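PDB 6WY9: acyl-CoA dehydrogenase domain protein Tcur3481 from Thermomonospora curvata, which binds FAD and probably acts as an acyl-CoA dehydrogenase, introducing a double bond into acyl-CoA thioesters. Local coordinates for residues R80-V85 with H331-W336; L74-G79 with V230-A235; E191-D196 with W336-S341; I271-M276 with L309-R314; L239-S244 with V326-H331. All blocks are in the same frame, centred on the assembly; numbering follows the deposited sequence.

Contact 1: residues R80-V85 with H331-W336; sequences RHVAPV and HRYFLW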
# COMPACT_ATOMS: atom_id res chain seq x y z
N ARG B 80 -17.73 18.27 2.42
CA ARG B 80 -17.12 18.65 3.70
C ARG B 80 -18.09 18.48 4.87
O ARG B 80 -17.66 18.26 6.01
CB ARG B 80 -16.66 20.09 3.63
CG ARG B 80 -15.22 20.27 3.72
CD ARG B 80 -14.90 21.73 3.49
NE ARG B 80 -13.59 21.87 2.90
CZ ARG B 80 -13.36 22.18 1.63
NH1 ARG B 80 -14.37 22.40 0.78
NH2 ARG B 80 -12.10 22.28 1.21
N HIS B 81 -19.38 18.61 4.60
CA HIS B 81 -20.44 18.57 5.62
C HIS B 81 -21.38 17.38 5.50
O HIS B 81 -22.40 17.37 6.19
CB HIS B 81 -21.27 19.85 5.51
CG HIS B 81 -20.47 21.07 5.77
ND1 HIS B 81 -19.94 21.83 4.75
CD2 HIS B 81 -20.05 21.63 6.93
CE1 HIS B 81 -19.24 22.82 5.27
NE2 HIS B 81 -19.28 22.72 6.59
N VAL B 82 -21.07 16.42 4.61
CA VAL B 82 -21.93 15.27 4.30
C VAL B 82 -23.39 15.75 4.25
O VAL B 82 -24.27 15.18 4.90
CB VAL B 82 -21.67 14.10 5.28
CG1 VAL B 82 -20.21 13.49 5.01
CG2 VAL B 82 -21.74 14.51 6.75
N ALA B 83 -23.66 16.80 3.49
CA ALA B 83 -24.97 17.45 3.58
C ALA B 83 -25.96 16.70 2.69
O ALA B 83 -25.68 16.48 1.50
CB ALA B 83 -24.90 18.91 3.15
N PRO B 84 -27.10 16.24 3.25
CA PRO B 84 -27.98 15.34 2.48
C PRO B 84 -28.90 16.03 1.47
O PRO B 84 -30.10 16.21 1.68
CB PRO B 84 -28.78 14.64 3.59
CG PRO B 84 -28.92 15.71 4.68
CD PRO B 84 -27.52 16.34 4.67
N VAL B 85 -28.33 16.41 0.32
CA VAL B 85 -29.14 16.90 -0.81
C VAL B 85 -28.56 16.34 -2.10
O VAL B 85 -27.36 16.17 -2.24
CB VAL B 85 -29.15 18.46 -0.90
CG1 VAL B 85 -30.19 19.08 -0.01
CG2 VAL B 85 -27.76 19.04 -0.58
N HIS B 331 -18.37 8.78 11.43
CA HIS B 331 -18.83 7.59 10.70
C HIS B 331 -19.57 7.95 9.40
O HIS B 331 -19.61 7.14 8.48
CB HIS B 331 -19.78 6.75 11.56
CG HIS B 331 -21.13 7.38 11.73
ND1 HIS B 331 -21.32 8.50 12.53
CD2 HIS B 331 -22.34 7.09 11.19
CE1 HIS B 331 -22.60 8.84 12.51
NE2 HIS B 331 -23.24 8.00 11.70
N ARG B 332 -20.18 9.15 9.32
CA ARG B 332 -20.85 9.52 8.08
C ARG B 332 -19.85 9.75 6.95
O ARG B 332 -20.15 9.47 5.79
CB ARG B 332 -21.72 10.78 8.28
CG ARG B 332 -22.91 10.54 9.21
CD ARG B 332 -24.04 11.57 8.98
NE ARG B 332 -25.07 11.43 10.02
CZ ARG B 332 -24.95 11.86 11.28
NH1 ARG B 332 -25.96 11.65 12.15
NH2 ARG B 332 -23.86 12.51 11.66
N TYR B 333 -18.68 10.30 7.27
CA TYR B 333 -17.64 10.47 6.26
C TYR B 333 -17.18 9.12 5.74
O TYR B 333 -17.00 8.93 4.53
CB TYR B 333 -16.47 11.27 6.87
CG TYR B 333 -16.93 12.67 7.19
CD1 TYR B 333 -17.69 12.94 8.33
CD2 TYR B 333 -16.67 13.72 6.30
CE1 TYR B 333 -18.19 14.23 8.58
CE2 TYR B 333 -17.15 15.02 6.55
CZ TYR B 333 -17.90 15.25 7.69
OH TYR B 333 -18.36 16.54 7.92
N PHE B 334 -17.05 8.14 6.65
CA PHE B 334 -16.75 6.78 6.21
C PHE B 334 -17.82 6.26 5.24
O PHE B 334 -17.51 5.70 4.18
CB PHE B 334 -16.64 5.83 7.43
CG PHE B 334 -16.30 4.44 7.02
CD1 PHE B 334 -15.05 4.15 6.50
CD2 PHE B 334 -17.26 3.44 7.04
CE1 PHE B 334 -14.73 2.86 6.05
CE2 PHE B 334 -16.95 2.15 6.60
CZ PHE B 334 -15.67 1.86 6.10
N LEU B 335 -19.11 6.43 5.61
CA LEU B 335 -20.19 5.90 4.77
C LEU B 335 -20.21 6.59 3.39
O LEU B 335 -20.35 5.93 2.36
CB LEU B 335 -21.55 6.06 5.46
CG LEU B 335 -21.73 5.32 6.81
CD1 LEU B 335 -23.13 5.56 7.37
CD2 LEU B 335 -21.47 3.81 6.53
N TRP B 336 -20.13 7.93 3.37
CA TRP B 336 -20.05 8.67 2.11
C TRP B 336 -18.81 8.28 1.29
O TRP B 336 -18.90 8.03 0.08
CB TRP B 336 -20.03 10.18 2.37
CG TRP B 336 -21.41 10.77 2.61
CD1 TRP B 336 -22.35 10.32 3.47
CD2 TRP B 336 -21.97 11.94 1.97
NE1 TRP B 336 -23.47 11.13 3.42
CE2 TRP B 336 -23.26 12.13 2.50
CE3 TRP B 336 -21.50 12.85 1.01
CZ2 TRP B 336 -24.11 13.19 2.10
CZ3 TRP B 336 -22.35 13.92 0.62
CH2 TRP B 336 -23.63 14.07 1.16
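V82 lies between two aromatic rings that rise from one face of helix 330-340. Its CG1 stands over the centre of the Y333 ring, 3.7 Å from the centroid and 11° off the normal, while its CA sits 3.6 Å from the centroid of the six-membered ring of W336. At the edge of that indole, A83 O comes within 3.2 Å of W336 CH2. Y333 OH donates to R80 O at 2.7 Å, with the donor tilted 31° out of the carbonyl plane. What positions V82 is the end of helix 67-80: with positive phi (40°) it is the C' residue of a Schellman motif, in which V82 N bonds to G79 O and A83 N to Q78 O. Further out, R332 pairs with E33 of helix 26-33, and Y333 rests on V234, A238 and I241 of helix 215-248. The chemistry implies a mostly apolar, CH-pi joint with one directional bond, the phenol hydroxyl satisfying a carbonyl of the helix's last turn.

Contact 2: residues L74-G79 with V230-A235; sequences LLEEQG and VQLGVA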
# COMPACT_ATOMS: atom_id res chain seq x y z
N LEU B 74 -19.07 23.92 -5.25
CA LEU B 74 -20.24 23.62 -4.44
C LEU B 74 -20.23 22.18 -3.92
O LEU B 74 -20.58 21.94 -2.76
CB LEU B 74 -21.51 23.88 -5.24
CG LEU B 74 -22.84 23.51 -4.59
CD1 LEU B 74 -23.16 24.41 -3.36
CD2 LEU B 74 -23.98 23.58 -5.63
N LEU B 75 -19.89 21.20 -4.78
CA LEU B 75 -19.89 19.80 -4.35
C LEU B 75 -18.83 19.53 -3.29
O LEU B 75 -19.01 18.65 -2.43
CB LEU B 75 -19.67 18.86 -5.57
CG LEU B 75 -20.84 18.86 -6.56
CD1 LEU B 75 -20.60 17.89 -7.74
CD2 LEU B 75 -22.19 18.56 -5.83
N GLU B 76 -17.68 20.20 -3.41
CA GLU B 76 -16.64 20.00 -2.43
C GLU B 76 -17.09 20.51 -1.06
O GLU B 76 -16.90 19.82 -0.04
CB GLU B 76 -15.34 20.69 -2.87
CG GLU B 76 -14.25 20.54 -1.83
CD GLU B 76 -12.92 21.21 -2.22
OE1 GLU B 76 -12.81 21.81 -3.30
OE2 GLU B 76 -11.97 21.12 -1.40
N GLU B 77 -17.70 21.69 -1.00
CA GLU B 77 -18.28 22.12 0.28
C GLU B 77 -19.36 21.16 0.76
O GLU B 77 -19.49 20.93 1.96
CB GLU B 77 -18.90 23.52 0.21
CG GLU B 77 -17.92 24.59 0.42
CD GLU B 77 -17.09 24.46 1.70
OE1 GLU B 77 -17.60 24.31 2.85
OE2 GLU B 77 -15.90 24.56 1.52
N GLN B 78 -20.20 20.67 -0.15
CA GLN B 78 -21.22 19.73 0.28
C GLN B 78 -20.59 18.51 0.94
O GLN B 78 -21.02 18.08 2.03
CB GLN B 78 -22.12 19.31 -0.88
CG GLN B 78 -22.95 18.10 -0.45
CD GLN B 78 -23.67 17.40 -1.55
OE1 GLN B 78 -23.25 17.42 -2.73
NE2 GLN B 78 -24.75 16.72 -1.19
N GLY B 79 -19.56 17.92 0.32
CA GLY B 79 -18.92 16.76 0.92
C GLY B 79 -18.26 17.06 2.25
O GLY B 79 -18.24 16.21 3.16
N VAL B 230 -17.05 15.79 -4.65
CA VAL B 230 -17.68 15.48 -3.36
C VAL B 230 -16.69 14.72 -2.48
O VAL B 230 -16.54 14.99 -1.28
CB VAL B 230 -18.96 14.65 -3.58
CG1 VAL B 230 -19.62 14.29 -2.22
CG2 VAL B 230 -19.94 15.36 -4.54
N GLN B 231 -15.98 13.76 -3.09
CA GLN B 231 -15.06 12.95 -2.32
C GLN B 231 -13.95 13.81 -1.75
O GLN B 231 -13.48 13.58 -0.63
CB GLN B 231 -14.45 11.84 -3.20
CG GLN B 231 -13.65 10.79 -2.40
CD GLN B 231 -14.56 9.78 -1.74
OE1 GLN B 231 -15.58 10.16 -1.14
NE2 GLN B 231 -14.20 8.49 -1.83
N LEU B 232 -13.45 14.75 -2.54
CA LEU B 232 -12.45 15.65 -1.99
C LEU B 232 -12.98 16.32 -0.72
O LEU B 232 -12.25 16.43 0.27
CB LEU B 232 -12.07 16.70 -3.03
CG LEU B 232 -11.08 17.81 -2.57
CD1 LEU B 232 -9.66 17.21 -2.12
CD2 LEU B 232 -10.96 18.80 -3.73
N GLY B 233 -14.24 16.79 -0.75
CA GLY B 233 -14.79 17.46 0.42
C GLY B 233 -14.99 16.49 1.59
O GLY B 233 -14.66 16.80 2.74
N VAL B 234 -15.48 15.28 1.30
CA VAL B 234 -15.59 14.27 2.35
C VAL B 234 -14.24 14.03 3.01
O VAL B 234 -14.13 13.98 4.24
CB VAL B 234 -16.16 12.95 1.79
CG1 VAL B 234 -16.11 11.86 2.87
CG2 VAL B 234 -17.65 13.18 1.28
N ALA B 235 -13.20 13.80 2.21
CA ALA B 235 -11.91 13.45 2.82
C ALA B 235 -11.36 14.62 3.62
O ALA B 235 -10.78 14.43 4.69
CB ALA B 235 -10.90 13.01 1.75
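E76 has CG anti to the backbone N (chi1 178°) and an extended chain beyond it, and its carboxylate lies against L232, OE2 being 3.4 Å from L232 CD2. V230 has CG1 anti to its N and CG2 beside it, the latter branch meeting L75 CB at 3.7 Å. Between these flanking pairs the two backbones touch directly. G79 and G233 have no side chains on the sides that face each other, and their CA atoms are 4.2 Å apart, with a local axis separation of only 6.4 Å. The helices run roughly parallel and cross at -35°, a geometry that resembles the GASright association best known from membrane helix pairs, where small residues let CA-H groups point at carbonyls of the partner. Three such CA-H...O contacts are present here. G233 CA reaches E76 O at 3.2 Å with an angle of 148° at the hydrogen; V230 CA meets L75 O at 3.6 Å, and V234 CA meets G79 O at 3.4 Å. The contact thereby joins helix 67-80 of the N-terminal helical region to the long helix 215-248. All the touching residues are buried. The carboxylate of E76 has its salt bridge with R80 one turn on, while the far side of helix 215-248 is fixed by Q231, whose NE2 bonds to A304 O and G337 O.

Contact 3: residues E191-D196 with W336-S341; sequences ETTSRD and WGKQIS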
# COMPACT_ATOMS: atom_id res chain seq x y z
N GLU B 191 -32.07 1.16 0.28
CA GLU B 191 -31.17 1.98 1.10
C GLU B 191 -29.71 1.60 0.88
O GLU B 191 -29.34 0.44 1.00
CB GLU B 191 -31.51 1.84 2.59
CG GLU B 191 -30.77 2.87 3.43
CD GLU B 191 -30.96 2.68 4.92
OE1 GLU B 191 -31.42 1.59 5.31
OE2 GLU B 191 -30.66 3.60 5.70
N THR B 192 -28.86 2.61 0.64
CA THR B 192 -27.45 2.35 0.37
C THR B 192 -26.56 2.67 1.59
O THR B 192 -26.97 3.26 2.57
CB THR B 192 -27.01 3.15 -0.86
OG1 THR B 192 -27.04 4.54 -0.54
CG2 THR B 192 -27.97 2.91 -2.01
N THR B 193 -25.29 2.30 1.45
CA THR B 193 -24.29 2.54 2.48
C THR B 193 -24.36 3.94 3.05
O THR B 193 -24.36 4.12 4.27
CB THR B 193 -22.90 2.30 1.86
OG1 THR B 193 -22.78 0.93 1.46
CG2 THR B 193 -21.79 2.65 2.86
N SER B 194 -24.40 4.96 2.18
CA SER B 194 -24.44 6.34 2.66
C SER B 194 -25.75 6.71 3.36
O SER B 194 -25.85 7.82 3.92
CB SER B 194 -24.22 7.29 1.46
OG SER B 194 -25.36 7.28 0.62
N ARG B 195 -26.76 5.84 3.33
CA ARG B 195 -28.12 6.10 3.87
C ARG B 195 -28.96 6.92 2.89
O ARG B 195 -30.03 7.43 3.29
CB ARG B 195 -28.17 6.86 5.21
CG ARG B 195 -27.45 6.26 6.39
CD ARG B 195 -28.28 5.15 6.95
NE ARG B 195 -27.84 4.67 8.26
CZ ARG B 195 -28.46 3.68 8.89
NH1 ARG B 195 -28.02 3.27 10.08
NH2 ARG B 195 -29.52 3.10 8.32
N ASP B 196 -28.51 7.09 1.64
CA ASP B 196 -29.40 7.62 0.61
C ASP B 196 -30.53 6.62 0.40
O ASP B 196 -30.40 5.43 0.71
CB ASP B 196 -28.62 7.82 -0.71
CG ASP B 196 -29.51 8.38 -1.85
OD1 ASP B 196 -30.22 9.38 -1.60
OD2 ASP B 196 -29.47 7.83 -3.01
N TRP B 336 -20.13 7.93 3.37
CA TRP B 336 -20.05 8.67 2.11
C TRP B 336 -18.81 8.28 1.29
O TRP B 336 -18.90 8.03 0.08
CB TRP B 336 -20.03 10.18 2.37
CG TRP B 336 -21.41 10.77 2.61
CD1 TRP B 336 -22.35 10.32 3.47
CD2 TRP B 336 -21.97 11.94 1.97
NE1 TRP B 336 -23.47 11.13 3.42
CE2 TRP B 336 -23.26 12.13 2.50
CE3 TRP B 336 -21.50 12.85 1.01
CZ2 TRP B 336 -24.11 13.19 2.10
CZ3 TRP B 336 -22.35 13.92 0.62
CH2 TRP B 336 -23.63 14.07 1.16
N GLY B 337 -17.64 8.27 1.93
CA GLY B 337 -16.42 7.98 1.20
C GLY B 337 -16.48 6.61 0.55
O GLY B 337 -16.15 6.45 -0.63
N LYS B 338 -16.93 5.62 1.32
CA LYS B 338 -17.04 4.25 0.87
C LYS B 338 -18.01 4.15 -0.31
O LYS B 338 -17.70 3.56 -1.35
CB LYS B 338 -17.47 3.39 2.08
CG LYS B 338 -17.99 1.99 1.84
CD LYS B 338 -16.94 0.89 2.21
CE LYS B 338 -17.40 -0.53 1.79
NZ LYS B 338 -16.24 -1.56 1.74
N GLN B 339 -19.20 4.75 -0.19
CA GLN B 339 -20.14 4.68 -1.30
C GLN B 339 -19.59 5.37 -2.55
O GLN B 339 -19.67 4.84 -3.67
CB GLN B 339 -21.49 5.34 -0.94
CG GLN B 339 -22.44 5.14 -2.17
CD GLN B 339 -23.89 5.27 -1.78
OE1 GLN B 339 -24.32 4.76 -0.75
NE2 GLN B 339 -24.67 5.94 -2.63
N ILE B 340 -19.04 6.57 -2.38
CA ILE B 340 -18.58 7.33 -3.54
C ILE B 340 -17.48 6.56 -4.27
O ILE B 340 -17.41 6.57 -5.52
CB ILE B 340 -18.12 8.74 -3.12
CG1 ILE B 340 -19.33 9.58 -2.73
CG2 ILE B 340 -17.41 9.45 -4.29
CD1 ILE B 340 -18.90 10.91 -2.04
N SER B 341 -16.62 5.86 -3.52
CA SER B 341 -15.46 5.19 -4.11
C SER B 341 -15.86 4.02 -5.00
O SER B 341 -15.00 3.47 -5.72
CB SER B 341 -14.51 4.70 -3.00
OG SER B 341 -15.14 3.66 -2.23
O HOH W 1 -27.40 6.23 -3.43
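Q339 OE1 takes the hydrogen bonds that join the helix to the turn. T192 OG1 donates to it at 2.7 Å, in the carbonyl plane on a lone pair; S194 N donates at 2.9 Å and 169°, tilted 34° from that plane. A bridging water holds the other end of the amide, accepting from Q339 NE2 at 2.9 Å and donating to D196 OD2 at 2.6 Å, and with the donors at OE1 sets its rotation. Apolar contacts flank this centre: T193 CG2 meets K338 CG at 4.0 Å, and S194 CB approaches W336 CD1 at 4.1 Å. T193 OG1 and K338 NZ have polar partners on another chain, a neighbouring subunit. Within segment 191-196, R195 NH2 forms a salt bridge with E191 OE2, itself also paired with R38. T192-R195 is a type I turn; positive phi at R195 (81°) and the T192 N to D196 O bond make it the type I plus G1 bulge hairpin linking strands 185-191 and 197-203, docked here on helix 330-340.

Contact 4: residues I271-M276 with L309-R314; sequences IEIEAM and LNVVHR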
# COMPACT_ATOMS: atom_id res chain seq x y z
N ILE B 271 -1.36 14.24 2.15
CA ILE B 271 -0.77 14.02 0.84
C ILE B 271 -1.84 13.56 -0.17
O ILE B 271 -1.96 14.10 -1.28
CB ILE B 271 0.37 12.98 0.95
CG1 ILE B 271 1.62 13.58 1.61
CG2 ILE B 271 0.69 12.34 -0.46
CD1 ILE B 271 2.55 12.44 2.17
N GLU B 272 -2.66 12.59 0.23
CA GLU B 272 -3.64 12.05 -0.70
C GLU B 272 -4.65 13.11 -1.09
O GLU B 272 -5.10 13.16 -2.24
CB GLU B 272 -4.34 10.84 -0.07
CG GLU B 272 -3.43 9.56 -0.11
CD GLU B 272 -4.01 8.44 0.72
OE1 GLU B 272 -4.86 8.72 1.62
OE2 GLU B 272 -3.59 7.30 0.50
N ILE B 273 -5.03 13.96 -0.12
CA ILE B 273 -5.97 15.03 -0.38
C ILE B 273 -5.36 16.05 -1.34
O ILE B 273 -6.03 16.55 -2.25
CB ILE B 273 -6.42 15.68 0.94
CG1 ILE B 273 -7.33 14.73 1.75
CG2 ILE B 273 -7.08 17.11 0.70
CD1 ILE B 273 -7.71 15.26 3.17
N GLU B 274 -4.08 16.39 -1.15
CA GLU B 274 -3.45 17.32 -2.11
C GLU B 274 -3.43 16.73 -3.52
O GLU B 274 -3.69 17.42 -4.50
CB GLU B 274 -2.04 17.68 -1.65
CG GLU B 274 -2.18 18.59 -0.43
CD GLU B 274 -1.04 19.56 -0.17
OE1 GLU B 274 0.14 19.28 -0.49
OE2 GLU B 274 -1.33 20.62 0.43
N ALA B 275 -3.14 15.43 -3.62
CA ALA B 275 -3.13 14.76 -4.92
C ALA B 275 -4.53 14.74 -5.55
O ALA B 275 -4.69 15.02 -6.74
CB ALA B 275 -2.60 13.35 -4.75
N MET B 276 -5.54 14.36 -4.76
CA MET B 276 -6.92 14.39 -5.19
C MET B 276 -7.29 15.74 -5.76
O MET B 276 -7.91 15.82 -6.83
CB MET B 276 -7.81 14.06 -3.99
CG MET B 276 -7.73 12.57 -3.64
SD MET B 276 -8.29 12.26 -1.93
CE MET B 276 -10.04 12.49 -2.30
N LEU B 309 -10.95 6.79 -0.31
CA LEU B 309 -11.29 5.66 0.54
C LEU B 309 -10.22 5.41 1.57
O LEU B 309 -10.54 5.09 2.72
CB LEU B 309 -11.51 4.40 -0.29
CG LEU B 309 -12.13 3.24 0.49
CD1 LEU B 309 -13.46 3.76 1.17
CD2 LEU B 309 -12.39 2.12 -0.48
N ASN B 310 -8.93 5.54 1.20
CA ASN B 310 -7.88 5.41 2.22
C ASN B 310 -8.08 6.43 3.34
O ASN B 310 -7.96 6.09 4.51
CB ASN B 310 -6.48 5.61 1.65
CG ASN B 310 -6.02 4.50 0.74
OD1 ASN B 310 -6.57 3.37 0.73
ND2 ASN B 310 -4.96 4.80 0.02
N VAL B 311 -8.33 7.70 2.98
CA VAL B 311 -8.47 8.72 4.02
C VAL B 311 -9.55 8.31 5.02
O VAL B 311 -9.31 8.32 6.24
CB VAL B 311 -8.77 10.11 3.42
CG1 VAL B 311 -9.16 11.14 4.61
CG2 VAL B 311 -7.57 10.63 2.55
N VAL B 312 -10.76 7.98 4.54
CA VAL B 312 -11.84 7.72 5.52
C VAL B 312 -11.63 6.42 6.30
O VAL B 312 -12.14 6.29 7.41
CB VAL B 312 -13.25 7.73 4.88
CG1 VAL B 312 -13.58 9.18 4.29
CG2 VAL B 312 -13.46 6.60 3.81
N HIS B 313 -10.89 5.42 5.76
CA HIS B 313 -10.48 4.31 6.61
C HIS B 313 -9.48 4.75 7.69
O HIS B 313 -9.54 4.29 8.84
CB HIS B 313 -9.85 3.18 5.76
CG HIS B 313 -10.86 2.21 5.22
ND1 HIS B 313 -11.34 1.15 5.98
CD2 HIS B 313 -11.55 2.19 4.06
CE1 HIS B 313 -12.22 0.46 5.25
NE2 HIS B 313 -12.35 1.06 4.08
N ARG B 314 -8.52 5.61 7.32
CA ARG B 314 -7.57 6.04 8.35
C ARG B 314 -8.29 6.87 9.42
O ARG B 314 -8.00 6.72 10.61
CB ARG B 314 -6.40 6.85 7.74
CG ARG B 314 -5.48 6.04 6.81
CD ARG B 314 -4.08 6.70 6.63
NE ARG B 314 -3.43 6.20 5.42
CZ ARG B 314 -3.67 6.70 4.22
NH1 ARG B 314 -4.54 7.71 4.12
NH2 ARG B 314 -3.04 6.22 3.14
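E272 and R314 meet tip to tip across two helices in an end-on, two-nitrogen salt bridge. R314 NH1 donates to E272 OE1 at 2.7 Å and NH2 to OE2 at 2.9 Å, the latter nearly straight at 178°. Both oxygens lie in the guanidinium plane, but each is approached from above the carboxylate plane, because the two flat groups are twisted against each other. The extended E272 chain (chi2 170°) carries CD out toward the partner helix. A third N-H comes from N310, whose ND2 reaches OE2 at 2.9 Å from the face opposite to that used by R314 NH2. Three donors on one carboxylate would favour its ionised form. A bound glycerol, probably from the crystallisation liquor, also bonds to OE2, and N310 OD1 pairs with a basic side chain of another chain.

Apolar contact is limited to V311 CG2 and I273 CG1, 4.2 Å apart, the two side chains crossing at about a right angle; the same methyl packs on E272 OE1 at 3.4 Å. The helices run antiparallel, at 152° with axes 10.3 Å apart, as neighbours do in the C-terminal helical bundle of acyl-CoA dehydrogenases; R314 lies one turn before the FAD-binding H317.

Contact 5: residues L239-S244 with V326-H331; sequences LHITAS and VDYPIH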
# COMPACT_ATOMS: atom_id res chain seq x y z
N LEU B 239 -10.58 14.48 7.58
CA LEU B 239 -9.26 14.80 8.13
C LEU B 239 -9.34 15.93 9.16
O LEU B 239 -8.72 15.86 10.23
CB LEU B 239 -8.30 15.18 7.00
CG LEU B 239 -6.88 15.47 7.48
CD1 LEU B 239 -6.26 14.32 8.37
CD2 LEU B 239 -5.96 15.74 6.26
N HIS B 240 -10.11 16.99 8.85
CA HIS B 240 -10.21 18.11 9.78
C HIS B 240 -10.76 17.65 11.13
O HIS B 240 -10.20 17.97 12.18
CB HIS B 240 -11.06 19.23 9.18
CG HIS B 240 -11.17 20.44 10.08
ND1 HIS B 240 -10.14 21.35 10.24
CD2 HIS B 240 -12.16 20.85 10.90
CE1 HIS B 240 -10.51 22.28 11.11
NE2 HIS B 240 -11.73 22.00 11.52
N ILE B 241 -11.85 16.87 11.12
CA ILE B 241 -12.46 16.42 12.37
C ILE B 241 -11.49 15.56 13.16
O ILE B 241 -11.37 15.67 14.39
CB ILE B 241 -13.76 15.63 12.06
CG1 ILE B 241 -14.89 16.56 11.61
CG2 ILE B 241 -14.20 14.76 13.32
CD1 ILE B 241 -15.95 15.76 10.82
N THR B 242 -10.78 14.68 12.45
CA THR B 242 -9.86 13.74 13.08
C THR B 242 -8.66 14.46 13.70
O THR B 242 -8.25 14.15 14.83
CB THR B 242 -9.42 12.72 12.02
OG1 THR B 242 -10.59 12.06 11.54
CG2 THR B 242 -8.49 11.66 12.68
N ALA B 243 -8.10 15.44 12.97
CA ALA B 243 -7.02 16.27 13.49
C ALA B 243 -7.43 16.97 14.80
O ALA B 243 -6.67 16.98 15.78
CB ALA B 243 -6.61 17.32 12.44
N SER B 244 -8.62 17.60 14.80
CA SER B 244 -9.10 18.24 16.02
C SER B 244 -9.25 17.24 17.15
O SER B 244 -8.93 17.54 18.31
CB SER B 244 -10.46 18.94 15.77
OG SER B 244 -10.37 19.95 14.78
N VAL B 326 -22.68 6.08 16.30
CA VAL B 326 -23.48 6.83 15.34
C VAL B 326 -23.89 8.20 15.88
O VAL B 326 -24.37 9.02 15.10
CB VAL B 326 -24.79 6.16 14.85
CG1 VAL B 326 -24.50 4.81 14.11
CG2 VAL B 326 -25.85 6.01 16.00
N ASP B 327 -23.66 8.48 17.16
CA ASP B 327 -23.93 9.82 17.66
C ASP B 327 -22.74 10.76 17.53
O ASP B 327 -22.84 11.92 17.96
CB ASP B 327 -24.42 9.75 19.10
CG ASP B 327 -25.86 9.24 19.16
OD1 ASP B 327 -26.19 8.44 20.06
OD2 ASP B 327 -26.65 9.60 18.25
N TYR B 328 -21.65 10.30 16.93
CA TYR B 328 -20.43 11.07 16.72
C TYR B 328 -20.26 11.22 15.20
O TYR B 328 -20.76 10.38 14.45
CB TYR B 328 -19.23 10.35 17.36
CG TYR B 328 -17.89 11.07 17.19
CD1 TYR B 328 -17.51 12.10 18.07
CD2 TYR B 328 -17.04 10.75 16.11
CE1 TYR B 328 -16.30 12.79 17.90
CE2 TYR B 328 -15.84 11.41 15.89
CZ TYR B 328 -15.47 12.44 16.80
OH TYR B 328 -14.28 13.12 16.62
N PRO B 329 -19.64 12.31 14.69
CA PRO B 329 -19.84 12.63 13.27
C PRO B 329 -19.07 11.78 12.28
O PRO B 329 -19.51 11.66 11.13
CB PRO B 329 -19.39 14.10 13.17
CG PRO B 329 -18.62 14.37 14.44
CD PRO B 329 -19.25 13.50 15.48
N ILE B 330 -17.91 11.24 12.68
CA ILE B 330 -16.96 10.81 11.65
C ILE B 330 -17.53 9.64 10.84
O ILE B 330 -17.20 9.50 9.66
CB ILE B 330 -15.59 10.46 12.27
CG1 ILE B 330 -14.51 10.33 11.16
CG2 ILE B 330 -15.68 9.14 13.11
CD1 ILE B 330 -14.12 11.71 10.49
N HIS B 331 -18.37 8.78 11.43
CA HIS B 331 -18.83 7.59 10.70
C HIS B 331 -19.57 7.95 9.40
O HIS B 331 -19.61 7.14 8.48
CB HIS B 331 -19.78 6.75 11.56
CG HIS B 331 -21.13 7.38 11.73
ND1 HIS B 331 -21.32 8.50 12.53
CD2 HIS B 331 -22.34 7.09 11.19
CE1 HIS B 331 -22.60 8.84 12.51
NE2 HIS B 331 -23.24 8.00 11.70
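I241 and I330 mark the closest backbone approach, their CA atoms 7.2 Å apart, where the C-terminal part of helix 215-248 faces the segment leading into helix 330-340. Isoleucine methyls meet one another, the P329 ring and the hydroxyls of Y328 and T242, all in van der Waals approach. I241 CG2 is the centre: it lies 3.7 Å from Y328 OH and 4.2 Å from I330 CD1, and I241 slides past both partners in the opposite direction. I241 CD1 reaches P329 CB more loosely, at 4.5 Å. I330 has CG1 anti to the backbone N (chi1 -167°), and its CD1 comes within 3.7 Å of T242 OG1, which bonds to A238 O. P329 CD sits over one face of the Y328 ring, toward its rim, while Y328 OH is hydrogen-bonded to NE2 of H319, a residue of the flavin pocket. Helix 295-319 packs on both partners, through T315 and H319 on T242 and Q316 and H319 on I330, while L266 of helix 260-288 meets L239 and T242.

Contact 2 is the core of the set: all its touching residues are buried, and it is built on backbone-to-backbone CA-H...O contacts. The other four are partly buried, with polar groups used more freely toward the subunit interfaces, in contacts 3 and 4. Helix 330-340 serves contacts 1, 3 and 5, whose partners are a helix end, a hairpin turn and helix 215-248; W336 is common to the first two. Helix 215-248 enters contacts 2 and 5, closely packed in one and bridged by branched side chains in the other. Contact 4, a salt-bridged helix pair, touches contact 2 through A235, I273 and V311. Contacts 4 and 5 lie nearest the flavin.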